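Local atomic coordinates of DUF3247 family protein (Xanthomonas campestris pv. campestris, PDB entry 2E12), a protein that is of unknown function but adopts a novel variant of the Sm-like fold, a small beta-rich architecture related to SH3-type barrels. Residues 33-38 against 84-89; 66-71 against 78-83; 23-28 against 43-48; 7-12 against 62-67. All blocks are in the same frame, centred on the assembly; numbering follows the deposited sequence.

How the contacts relate
Contacts 1 and 2 pair strands, whereas contacts 3 and 4 each tie a loop to a strand. Contact 2 is a regular hairpin pairing; contact 1 pairs strands of the other three-stranded sheet with a bulge, and the two sheets meet where I33 and I86 pack on L67. Contact 3 holds the loop after helix 12-23 to strand 44-55, and its L25 and V45 reach the same leucine. Contacts 2 and 4 both use strand 61-70, contact 4 through G62, S63 and N64, contact 2 from Q66 onward. Apolar side chains fill the interior of contacts 1 to 3, with ion pairs (D36-R85, R68-D70, D26-R48) farther out and tryptophan faces in contact 2 alone; contact 4 relies mainly on backbone and amide bonds.

Contact 1 of 4, residues 33-38 against 84-89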
# COMPACT_ATOMS: atom_id res chain seq x y z
N ILE A 33 -3.66 4.05 -17.29
CA ILE A 33 -3.84 2.91 -16.41
C ILE A 33 -3.73 1.55 -17.09
O ILE A 33 -4.22 1.37 -18.19
CB ILE A 33 -5.23 3.00 -15.75
CG1 ILE A 33 -5.38 4.35 -15.06
CG2 ILE A 33 -5.42 1.85 -14.77
CD1 ILE A 33 -6.77 4.63 -14.54
N GLU A 34 -3.07 0.61 -16.41
CA GLU A 34 -2.93 -0.75 -16.92
C GLU A 34 -3.95 -1.61 -16.16
O GLU A 34 -3.94 -1.64 -14.93
CB GLU A 34 -1.51 -1.29 -16.69
CG GLU A 34 -0.42 -0.58 -17.49
CD GLU A 34 0.90 -1.34 -17.49
OE1 GLU A 34 1.91 -0.80 -17.99
OE2 GLU A 34 0.92 -2.49 -16.99
N LEU A 35 -4.81 -2.30 -16.91
CA LEU A 35 -5.86 -3.17 -16.35
C LEU A 35 -5.50 -4.65 -16.49
O LEU A 35 -4.77 -5.02 -17.41
CB LEU A 35 -7.18 -2.90 -17.06
CG LEU A 35 -7.75 -1.48 -16.94
CD1 LEU A 35 -8.80 -1.26 -18.01
CD2 LEU A 35 -8.32 -1.26 -15.55
N ASP A 36 -6.03 -5.49 -15.61
CA ASP A 36 -5.73 -6.93 -15.63
C ASP A 36 -6.31 -7.76 -16.79
O ASP A 36 -6.15 -8.98 -16.81
CB ASP A 36 -6.13 -7.58 -14.29
CG ASP A 36 -7.63 -7.58 -14.05
OD1 ASP A 36 -8.39 -7.19 -14.95
OD2 ASP A 36 -8.05 -7.99 -12.95
N ASP A 37 -6.97 -7.10 -17.74
CA ASP A 37 -7.54 -7.78 -18.90
C ASP A 37 -6.68 -7.47 -20.13
O ASP A 37 -7.02 -7.83 -21.26
CB ASP A 37 -8.97 -7.31 -19.13
CG ASP A 37 -9.03 -5.91 -19.69
OD1 ASP A 37 -8.20 -5.07 -19.26
OD2 ASP A 37 -9.90 -5.64 -20.53
N GLY A 38 -5.56 -6.79 -19.90
CA GLY A 38 -4.65 -6.43 -20.97
C GLY A 38 -4.92 -5.05 -21.54
O GLY A 38 -4.07 -4.46 -22.20
N ASP A 84 -10.15 -3.01 -8.42
CA ASP A 84 -9.43 -4.27 -8.27
C ASP A 84 -8.90 -4.78 -9.61
O ASP A 84 -8.15 -5.76 -9.67
CB ASP A 84 -10.32 -5.35 -7.64
CG ASP A 84 -11.62 -5.56 -8.40
OD1 ASP A 84 -12.27 -6.60 -8.17
OD2 ASP A 84 -11.99 -4.69 -9.21
N ARG A 85 -9.29 -4.12 -10.69
CA ARG A 85 -8.87 -4.50 -12.04
C ARG A 85 -7.56 -3.84 -12.47
O ARG A 85 -7.01 -4.16 -13.52
CB ARG A 85 -9.97 -4.14 -13.04
CG ARG A 85 -11.37 -4.61 -12.66
CD ARG A 85 -11.57 -6.12 -12.81
NE ARG A 85 -10.74 -6.91 -11.89
CZ ARG A 85 -10.75 -8.24 -11.83
NH1 ARG A 85 -11.55 -8.94 -12.62
NH2 ARG A 85 -9.97 -8.87 -10.97
N ILE A 86 -7.05 -2.92 -11.65
CA ILE A 86 -5.82 -2.20 -11.97
C ILE A 86 -4.52 -2.92 -11.66
O ILE A 86 -4.38 -3.52 -10.61
CB ILE A 86 -5.78 -0.83 -11.26
CG1 ILE A 86 -6.87 0.06 -11.85
CG2 ILE A 86 -4.37 -0.21 -11.39
CD1 ILE A 86 -7.07 1.39 -11.15
N VAL A 87 -3.57 -2.82 -12.59
CA VAL A 87 -2.26 -3.44 -12.48
C VAL A 87 -1.12 -2.41 -12.41
O VAL A 87 -0.05 -2.67 -11.86
CB VAL A 87 -2.01 -4.37 -13.69
CG1 VAL A 87 -0.70 -5.10 -13.54
CG2 VAL A 87 -3.15 -5.35 -13.81
N ALA A 88 -1.36 -1.23 -12.97
CA ALA A 88 -0.34 -0.18 -12.95
C ALA A 88 -0.95 1.19 -13.23
O ALA A 88 -1.96 1.30 -13.92
CB ALA A 88 0.74 -0.49 -13.99
N VAL A 89 -0.33 2.23 -12.69
CA VAL A 89 -0.78 3.60 -12.89
C VAL A 89 0.43 4.49 -13.10
O VAL A 89 1.27 4.61 -12.21
CB VAL A 89 -1.56 4.13 -11.66
CG1 VAL A 89 -1.93 5.59 -11.87
CG2 VAL A 89 -2.81 3.29 -11.42
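I33 and I86 cross obliquely on the inner side of this antiparallel pair, with I33 CG2 meeting I86 CG1 at 3.7 Å. In I33 the CG2 branch stands anti to the backbone N, which carries it toward the partner strand. On the face bearing E34 and A88, the glutamate runs extended beyond CG, so that CB, CG and CD all pass the A88 methyl; E34 CB lies 3.6 Å from A88 CB. The hydrogen bonds reveal a bulge at V87 and A88, opposite E34. E34 O accepts from V87 N at 2.6 Å and from A88 N at 3.3 Å, both donors in its carbonyl plane, while E34 N gives an almost straight bond (178°) to A88 O. Past the bulge, D36 N donates to R85 O at 2.7 Å, nearly along the C=O axis. The D36 side chain takes the crowded position between backbone N and carbonyl carbon (chi1 67°). D36 OD2 is 2.9 Å from R85 NH2, but because it sits over the guanidinium face, well out of its plane, no N-H points at it and the salt bridge rests on charge; the planes are 76° apart. D84 joins the charge network through a long approach to R85, while its OD1 is hydrogen-bonded to Y9 OH. V87 and A88 form a classic beta bulge in the Sm-like fold, opposite E34, the residue that precedes the type I turn L35 to G38.

Contact 2 of 4, residues 66-71 against 78-83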
# COMPACT_ATOMS: atom_id res chain seq x y z
N GLN A 66 -14.53 2.42 -6.69
CA GLN A 66 -14.97 2.76 -8.03
C GLN A 66 -14.26 4.02 -8.50
O GLN A 66 -14.21 5.01 -7.77
CB GLN A 66 -16.49 2.96 -8.06
CG GLN A 66 -17.26 1.68 -7.70
CD GLN A 66 -18.77 1.88 -7.67
OE1 GLN A 66 -19.40 2.04 -8.71
NE2 GLN A 66 -19.34 1.88 -6.47
N LEU A 67 -13.73 3.96 -9.72
CA LEU A 67 -13.00 5.06 -10.34
C LEU A 67 -13.71 5.54 -11.60
O LEU A 67 -14.18 4.74 -12.41
CB LEU A 67 -11.60 4.58 -10.73
CG LEU A 67 -10.66 5.48 -11.54
CD1 LEU A 67 -10.23 6.66 -10.71
CD2 LEU A 67 -9.44 4.67 -11.97
N ARG A 68 -13.81 6.86 -11.73
CA ARG A 68 -14.44 7.49 -12.88
C ARG A 68 -13.35 8.26 -13.62
O ARG A 68 -12.61 9.05 -13.02
CB ARG A 68 -15.54 8.46 -12.44
CG ARG A 68 -16.24 9.17 -13.60
CD ARG A 68 -17.17 10.28 -13.08
NE ARG A 68 -17.06 11.49 -13.88
CZ ARG A 68 -17.61 12.66 -13.55
NH1 ARG A 68 -18.33 12.79 -12.44
NH2 ARG A 68 -17.41 13.71 -14.34
N ILE A 69 -13.25 8.03 -14.92
CA ILE A 69 -12.26 8.70 -15.76
C ILE A 69 -13.04 9.43 -16.84
O ILE A 69 -13.95 8.86 -17.43
CB ILE A 69 -11.32 7.68 -16.46
CG1 ILE A 69 -10.71 6.74 -15.43
CG2 ILE A 69 -10.22 8.40 -17.23
CD1 ILE A 69 -9.94 7.48 -14.35
N ASP A 70 -12.70 10.69 -17.07
CA ASP A 70 -13.35 11.46 -18.12
C ASP A 70 -12.26 11.88 -19.09
O ASP A 70 -11.08 11.73 -18.82
CB ASP A 70 -13.99 12.74 -17.61
CG ASP A 70 -14.80 12.56 -16.35
OD1 ASP A 70 -15.35 11.46 -16.11
OD2 ASP A 70 -14.90 13.55 -15.59
N HIS A 71 -12.68 12.40 -20.23
CA HIS A 71 -11.73 12.91 -21.21
C HIS A 71 -12.42 13.78 -22.22
O HIS A 71 -13.50 14.34 -21.95
CB HIS A 71 -10.92 11.81 -21.93
CG HIS A 71 -11.52 10.44 -21.88
ND1 HIS A 71 -12.88 10.21 -21.79
CD2 HIS A 71 -10.94 9.22 -21.95
CE1 HIS A 71 -13.11 8.91 -21.80
NE2 HIS A 71 -11.94 8.28 -21.89
N PRO A 78 -17.89 9.33 -20.27
CA PRO A 78 -17.15 9.05 -19.03
C PRO A 78 -17.17 7.54 -18.75
O PRO A 78 -18.11 6.85 -19.13
CB PRO A 78 -17.92 9.86 -17.99
CG PRO A 78 -19.34 9.80 -18.51
CD PRO A 78 -19.14 10.07 -19.98
N GLN A 79 -16.13 7.03 -18.10
CA GLN A 79 -16.04 5.59 -17.82
C GLN A 79 -15.85 5.30 -16.34
O GLN A 79 -15.08 5.97 -15.68
CB GLN A 79 -14.87 4.99 -18.60
CG GLN A 79 -14.33 5.89 -19.70
CD GLN A 79 -14.29 5.20 -21.04
OE1 GLN A 79 -14.13 5.84 -22.09
NE2 GLN A 79 -14.44 3.88 -21.03
N TRP A 80 -16.57 4.29 -15.83
CA TRP A 80 -16.45 3.87 -14.43
C TRP A 80 -15.85 2.47 -14.41
O TRP A 80 -16.29 1.60 -15.16
CB TRP A 80 -17.82 3.82 -13.75
CG TRP A 80 -18.37 5.16 -13.38
CD1 TRP A 80 -19.03 6.04 -14.20
CD2 TRP A 80 -18.32 5.79 -12.09
NE1 TRP A 80 -19.39 7.16 -13.50
CE2 TRP A 80 -18.97 7.04 -12.20
CE3 TRP A 80 -17.79 5.41 -10.85
CZ2 TRP A 80 -19.09 7.91 -11.12
CZ3 TRP A 80 -17.92 6.28 -9.77
CH2 TRP A 80 -18.57 7.52 -9.91
N ILE A 81 -14.86 2.27 -13.55
CA ILE A 81 -14.19 0.98 -13.45
C ILE A 81 -14.01 0.60 -11.98
O ILE A 81 -13.85 1.47 -11.13
CB ILE A 81 -12.80 1.03 -14.10
CG1 ILE A 81 -12.93 1.36 -15.59
CG2 ILE A 81 -12.08 -0.30 -13.90
CD1 ILE A 81 -11.60 1.41 -16.33
N TRP A 82 -14.04 -0.70 -11.69
CA TRP A 82 -13.81 -1.13 -10.32
C TRP A 82 -12.29 -1.22 -10.21
O TRP A 82 -11.62 -1.77 -11.10
CB TRP A 82 -14.46 -2.49 -10.04
CG TRP A 82 -15.96 -2.41 -9.99
CD1 TRP A 82 -16.83 -2.59 -11.03
CD2 TRP A 82 -16.76 -2.05 -8.86
NE1 TRP A 82 -18.12 -2.36 -10.62
CE2 TRP A 82 -18.11 -2.03 -9.29
CE3 TRP A 82 -16.47 -1.74 -7.52
CZ2 TRP A 82 -19.17 -1.71 -8.43
CZ3 TRP A 82 -17.53 -1.42 -6.66
CH2 TRP A 82 -18.86 -1.41 -7.13
N MET A 83 -11.74 -0.66 -9.14
CA MET A 83 -10.29 -0.61 -8.95
C MET A 83 -9.50 -1.90 -8.77
O MET A 83 -8.29 -1.90 -8.96
CB MET A 83 -9.98 0.37 -7.81
CG MET A 83 -10.13 1.83 -8.23
SD MET A 83 -10.31 3.00 -6.86
CE MET A 83 -8.59 3.26 -6.42
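Q66 leaves its strand with CG anti to the carbonyl carbon (chi1 -63°) and continues extended, so its atoms pass two tryptophans in turn. CB meets the edge of the W80 ring, near the ring plane, 3.9 Å from W80 CE3. CG then lies over the W82 face, 3.5 Å from the centroid of the six-membered ring and 19° off its normal, a CH-pi contact. Beyond it, CD is 3.3 Å from W82 CH2, and the terminal amide lies nearly flat on the indole, their planes 18° apart; Q66 NE2 is also hydrogen-bonded to Y54 OH. R68, on the same face, puts CB over the centre of the W80 six-membered ring at 3.7 Å. Its guanidinium turns back to D70 side-on: R68 NE reaches D70 OD1 at 2.8 Å on the syn lone pair, and R68 NH2 bonds D70 OD2 from above the carboxylate plane. The backbone ladder beneath is regular: L67 and I81 exchange two hydrogen bonds, as do I69 and Q79, with I69 N to Q79 O at 2.9 Å. On the reverse side L67 CB packs 4.0 Å from M83 CG. This is the hairpin of strands 61-70 and 79-82. Strand 44-55 continues the sheet beyond 61-70, I41 of strand 40-42 packs against I69 and I81 on the L67 face, and M83 reaches W21 and V22 of helix 12-23.

Contact 3 of 4, residues 23-28 against 43-48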
# COMPACT_ATOMS: atom_id res chain seq x y z
N LYS A 23 -3.42 6.82 -3.89
CA LYS A 23 -2.30 7.75 -3.77
C LYS A 23 -1.79 8.19 -5.14
O LYS A 23 -1.26 9.30 -5.30
CB LYS A 23 -1.16 7.09 -2.99
CG LYS A 23 -1.40 6.94 -1.50
CD LYS A 23 -1.20 8.27 -0.78
CE LYS A 23 0.15 8.87 -1.17
NZ LYS A 23 1.23 7.85 -1.14
N LEU A 24 -1.93 7.32 -6.13
CA LEU A 24 -1.47 7.62 -7.48
C LEU A 24 -2.61 8.11 -8.38
O LEU A 24 -2.38 8.44 -9.54
CB LEU A 24 -0.83 6.38 -8.09
CG LEU A 24 0.33 5.78 -7.28
CD1 LEU A 24 0.83 4.53 -7.99
CD2 LEU A 24 1.45 6.80 -7.13
N LEU A 25 -3.82 8.18 -7.86
CA LEU A 25 -4.97 8.63 -8.65
C LEU A 25 -5.65 9.84 -8.02
O LEU A 25 -6.86 9.83 -7.80
CB LEU A 25 -5.99 7.50 -8.80
CG LEU A 25 -5.63 6.31 -9.68
CD1 LEU A 25 -6.61 5.17 -9.48
CD2 LEU A 25 -5.62 6.75 -11.14
N ASP A 26 -4.87 10.88 -7.74
CA ASP A 26 -5.44 12.06 -7.13
C ASP A 26 -6.45 12.75 -8.06
O ASP A 26 -6.34 12.69 -9.28
CB ASP A 26 -4.34 13.04 -6.72
CG ASP A 26 -4.85 14.14 -5.81
OD1 ASP A 26 -4.13 15.15 -5.64
OD2 ASP A 26 -5.96 13.99 -5.25
N GLY A 27 -7.44 13.41 -7.45
CA GLY A 27 -8.45 14.11 -8.24
C GLY A 27 -7.86 15.00 -9.32
O GLY A 27 -6.93 15.78 -9.06
N GLN A 28 -8.40 14.86 -10.53
CA GLN A 28 -8.02 15.65 -11.71
C GLN A 28 -6.65 15.37 -12.32
O GLN A 28 -6.24 16.07 -13.25
CB GLN A 28 -8.14 17.16 -11.41
CG GLN A 28 -9.57 17.65 -11.20
CD GLN A 28 -10.46 17.42 -12.42
OE1 GLN A 28 -10.30 18.06 -13.45
NE2 GLN A 28 -11.41 16.51 -12.29
N GLY A 43 -6.80 9.12 -19.31
CA GLY A 43 -7.69 10.25 -19.17
C GLY A 43 -7.50 11.00 -17.89
O GLY A 43 -6.43 10.94 -17.27
N THR A 44 -8.54 11.71 -17.47
CA THR A 44 -8.47 12.47 -16.24
C THR A 44 -9.30 11.85 -15.12
O THR A 44 -10.46 11.48 -15.32
CB THR A 44 -8.93 13.93 -16.45
OG1 THR A 44 -8.34 14.46 -17.65
CG2 THR A 44 -8.49 14.80 -15.28
N VAL A 45 -8.69 11.73 -13.95
CA VAL A 45 -9.36 11.21 -12.76
C VAL A 45 -10.44 12.24 -12.42
O VAL A 45 -10.12 13.35 -12.00
CB VAL A 45 -8.40 11.13 -11.56
CG1 VAL A 45 -9.14 10.58 -10.32
CG2 VAL A 45 -7.20 10.24 -11.90
N ALA A 46 -11.71 11.88 -12.59
CA ALA A 46 -12.81 12.82 -12.31
C ALA A 46 -12.81 13.30 -10.86
O ALA A 46 -12.95 14.48 -10.59
CB ALA A 46 -14.15 12.17 -12.65
N VAL A 47 -12.66 12.37 -9.92
CA VAL A 47 -12.66 12.70 -8.51
C VAL A 47 -11.79 11.67 -7.78
O VAL A 47 -11.79 10.50 -8.16
CB VAL A 47 -14.11 12.70 -7.96
CG1 VAL A 47 -14.69 11.29 -8.01
CG2 VAL A 47 -14.15 13.26 -6.55
N ARG A 48 -11.04 12.09 -6.76
CA ARG A 48 -10.19 11.14 -6.04
C ARG A 48 -11.09 10.01 -5.55
O ARG A 48 -12.09 10.26 -4.88
CB ARG A 48 -9.49 11.81 -4.84
CG ARG A 48 -8.62 10.84 -4.03
CD ARG A 48 -8.05 11.47 -2.76
NE ARG A 48 -7.03 12.48 -3.04
CZ ARG A 48 -6.36 13.14 -2.11
NH1 ARG A 48 -6.59 12.90 -0.82
NH2 ARG A 48 -5.45 14.04 -2.45
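Two anti first torsions bring the charged groups together: D26 CG is anti to its backbone N (chi1 -167°) and R48 CG likewise (chi1 179°), after which the arginine bends at chi3. The guanidinium thus presents its NE side to a single carboxylate oxygen. R48 NH2 meets D26 OD2 at 2.8 Å and R48 NE meets the same D26 OD2 at 2.9 Å, a salt bridge made of two hydrogen bonds, side-on, in which both nitrogens share one acceptor. That oxygen lies close to the guanidinium plane, yet both donors stand above the carboxylate plane; the two flat groups are 51° apart. G27 N adds a weak bond to the same oxygen, so several donors converge on D26 OD2; this would be expected to favour its charged form. At the other end Q28 bends at chi2, folding its amide back toward the opposite chain. Q28 NE2 donates to A46 O at 3.1 Å from above the carbonyl plane, and Q28 N bonds V45 O at 2.7 Å in the plane of the V45 carbonyl. T44 CG2, anti to the backbone N, rests 3.3 Å from Q28 O. Between the polar ends V45 is inserted: its CB is 3.4 Å from D26 O, and V45 CG2 meets L25 CD2 at 3.9 Å, the side chains crossing at about a right angle. L25 O is buried beside V45 CG1 and has no polar partner in the model. The loop thereby spans from helix 12-23 to strand 30-35, lying against the start of strand 44-55, while L25 and V45 pack on L67 of strand 61-70 and L25 also touches V89 of strand 86-91.

Contact 4 of 4, residues 7-12 against 62-67; sequences HVYTEQ and GSNGQL
N64 swings CG anti to its backbone N (chi1 -153°), placing the side-chain amide between its own strand and the incoming segment 7-12. N64 ND2 donates to H7 O at 2.8 Å; the acceptor lies near the amide plane, but the donor stands above the plane of the H7 carbonyl. The other end of that amide is held as well, since N64 OD1 accepts from G65 N at 2.7 Å. With both ends bonded, the rotation of the amide is fixed. Beside it Y9 has CG anti to the carbonyl carbon (chi1 -54°), and its ring runs alongside N64 pointing the same way, the planes 71° apart. The ring edge faces S63 O, with Y9 CD2 at 3.3 Å, and the phenol oxygen goes on to a hydrogen bond with D84 OD1. Y9 and S63 form a single antiparallel bridge, a hydrogen-bonded pair that brings the segment leading into helix 12-23 against the edge of strand 61-70 in this Sm-like fold. Y9 N reaches S63 O at 2.9 Å on a lone pair, and S63 N returns a bond to Y9 O at 2.7 Å from above the carbonyl plane. Next to the bridge, V8 holds CG2 in the crowded position between backbone N and carbonyl carbon, with CG1 anti to the carbonyl carbon. Its CB presses on the bare backbone of G62: V8 CB to G62 CA is 3.5 Å, tighter than usual for two carbons. T10 CG2, anti to the carbonyl carbon, meets the same G62 CA at 4.1 Å.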
# COMPACT_ATOMS: atom_id res chain seq x y z
N HIS A 7 -16.87 -7.97 -6.92
CA HIS A 7 -15.87 -8.67 -6.10
C HIS A 7 -15.49 -7.80 -4.90
O HIS A 7 -15.58 -6.58 -4.99
CB HIS A 7 -14.58 -8.95 -6.90
CG HIS A 7 -14.80 -9.64 -8.21
ND1 HIS A 7 -15.23 -8.98 -9.34
CD2 HIS A 7 -14.62 -10.93 -8.58
CE1 HIS A 7 -15.31 -9.83 -10.35
NE2 HIS A 7 -14.95 -11.02 -9.91
N VAL A 8 -15.09 -8.42 -3.79
CA VAL A 8 -14.67 -7.67 -2.58
C VAL A 8 -13.44 -8.35 -1.93
O VAL A 8 -13.29 -9.57 -2.02
CB VAL A 8 -15.83 -7.55 -1.53
CG1 VAL A 8 -16.93 -6.64 -2.06
CG2 VAL A 8 -16.39 -8.92 -1.20
N TYR A 9 -12.60 -7.57 -1.26
CA TYR A 9 -11.35 -8.08 -0.65
C TYR A 9 -11.12 -7.84 0.85
O TYR A 9 -11.40 -6.76 1.38
CB TYR A 9 -10.16 -7.50 -1.42
CG TYR A 9 -10.24 -7.76 -2.91
CD1 TYR A 9 -9.75 -8.94 -3.46
CD2 TYR A 9 -10.88 -6.86 -3.76
CE1 TYR A 9 -9.90 -9.22 -4.81
CE2 TYR A 9 -11.04 -7.13 -5.11
CZ TYR A 9 -10.54 -8.31 -5.63
OH TYR A 9 -10.70 -8.59 -6.97
N THR A 10 -10.56 -8.84 1.53
CA THR A 10 -10.30 -8.76 2.97
C THR A 10 -8.85 -9.02 3.38
O THR A 10 -8.49 -8.87 4.55
CB THR A 10 -11.18 -9.77 3.74
OG1 THR A 10 -10.81 -11.11 3.39
CG2 THR A 10 -12.65 -9.57 3.41
N GLU A 11 -8.01 -9.41 2.42
CA GLU A 11 -6.61 -9.70 2.72
C GLU A 11 -5.77 -8.41 2.70
O GLU A 11 -5.84 -7.63 1.75
CB GLU A 11 -6.06 -10.71 1.71
CG GLU A 11 -4.77 -11.40 2.14
CD GLU A 11 -4.98 -12.37 3.29
OE1 GLU A 11 -5.96 -13.16 3.23
OE2 GLU A 11 -4.18 -12.36 4.25
N GLN A 12 -4.97 -8.21 3.75
CA GLN A 12 -4.14 -7.01 3.88
C GLN A 12 -3.24 -6.68 2.69
O GLN A 12 -2.88 -5.52 2.50
CB GLN A 12 -3.32 -7.08 5.17
CG GLN A 12 -4.20 -7.05 6.42
CD GLN A 12 -5.29 -6.00 6.32
OE1 GLN A 12 -5.02 -4.79 6.36
NE2 GLN A 12 -6.53 -6.44 6.19
N GLY A 62 -16.45 -6.92 1.98
CA GLY A 62 -15.02 -6.72 1.75
C GLY A 62 -14.72 -5.35 1.16
O GLY A 62 -15.62 -4.53 1.00
N SER A 63 -13.46 -5.09 0.83
CA SER A 63 -13.08 -3.79 0.29
C SER A 63 -12.93 -3.75 -1.23
O SER A 63 -12.66 -4.76 -1.87
CB SER A 63 -11.78 -3.32 0.94
OG SER A 63 -11.98 -3.07 2.31
N ASN A 64 -13.12 -2.55 -1.78
CA ASN A 64 -12.99 -2.29 -3.21
C ASN A 64 -13.24 -0.80 -3.43
O ASN A 64 -13.42 -0.06 -2.47
CB ASN A 64 -14.01 -3.11 -4.00
CG ASN A 64 -13.55 -3.41 -5.41
OD1 ASN A 64 -12.74 -2.68 -5.98
ND2 ASN A 64 -14.09 -4.46 -5.99
N GLY A 65 -13.26 -0.37 -4.69
CA GLY A 65 -13.50 1.03 -4.99
C GLY A 65 -13.90 1.27 -6.44
O GLY A 65 -13.66 0.44 -7.31
N GLN A 66 -14.53 2.42 -6.69
CA GLN A 66 -14.97 2.76 -8.03
C GLN A 66 -14.26 4.02 -8.50
O GLN A 66 -14.21 5.01 -7.77
CB GLN A 66 -16.49 2.96 -8.06
CG GLN A 66 -17.26 1.68 -7.70
CD GLN A 66 -18.77 1.88 -7.67
OE1 GLN A 66 -19.40 2.04 -8.71
NE2 GLN A 66 -19.34 1.88 -6.47
N LEU A 67 -13.73 3.96 -9.72
CA LEU A 67 -13.00 5.06 -10.34
C LEU A 67 -13.71 5.54 -11.60
O LEU A 67 -14.18 4.74 -12.41
CB LEU A 67 -11.60 4.58 -10.73
CG LEU A 67 -10.66 5.48 -11.54
CD1 LEU A 67 -10.23 6.66 -10.71
CD2 LEU A 67 -9.44 4.67 -11.97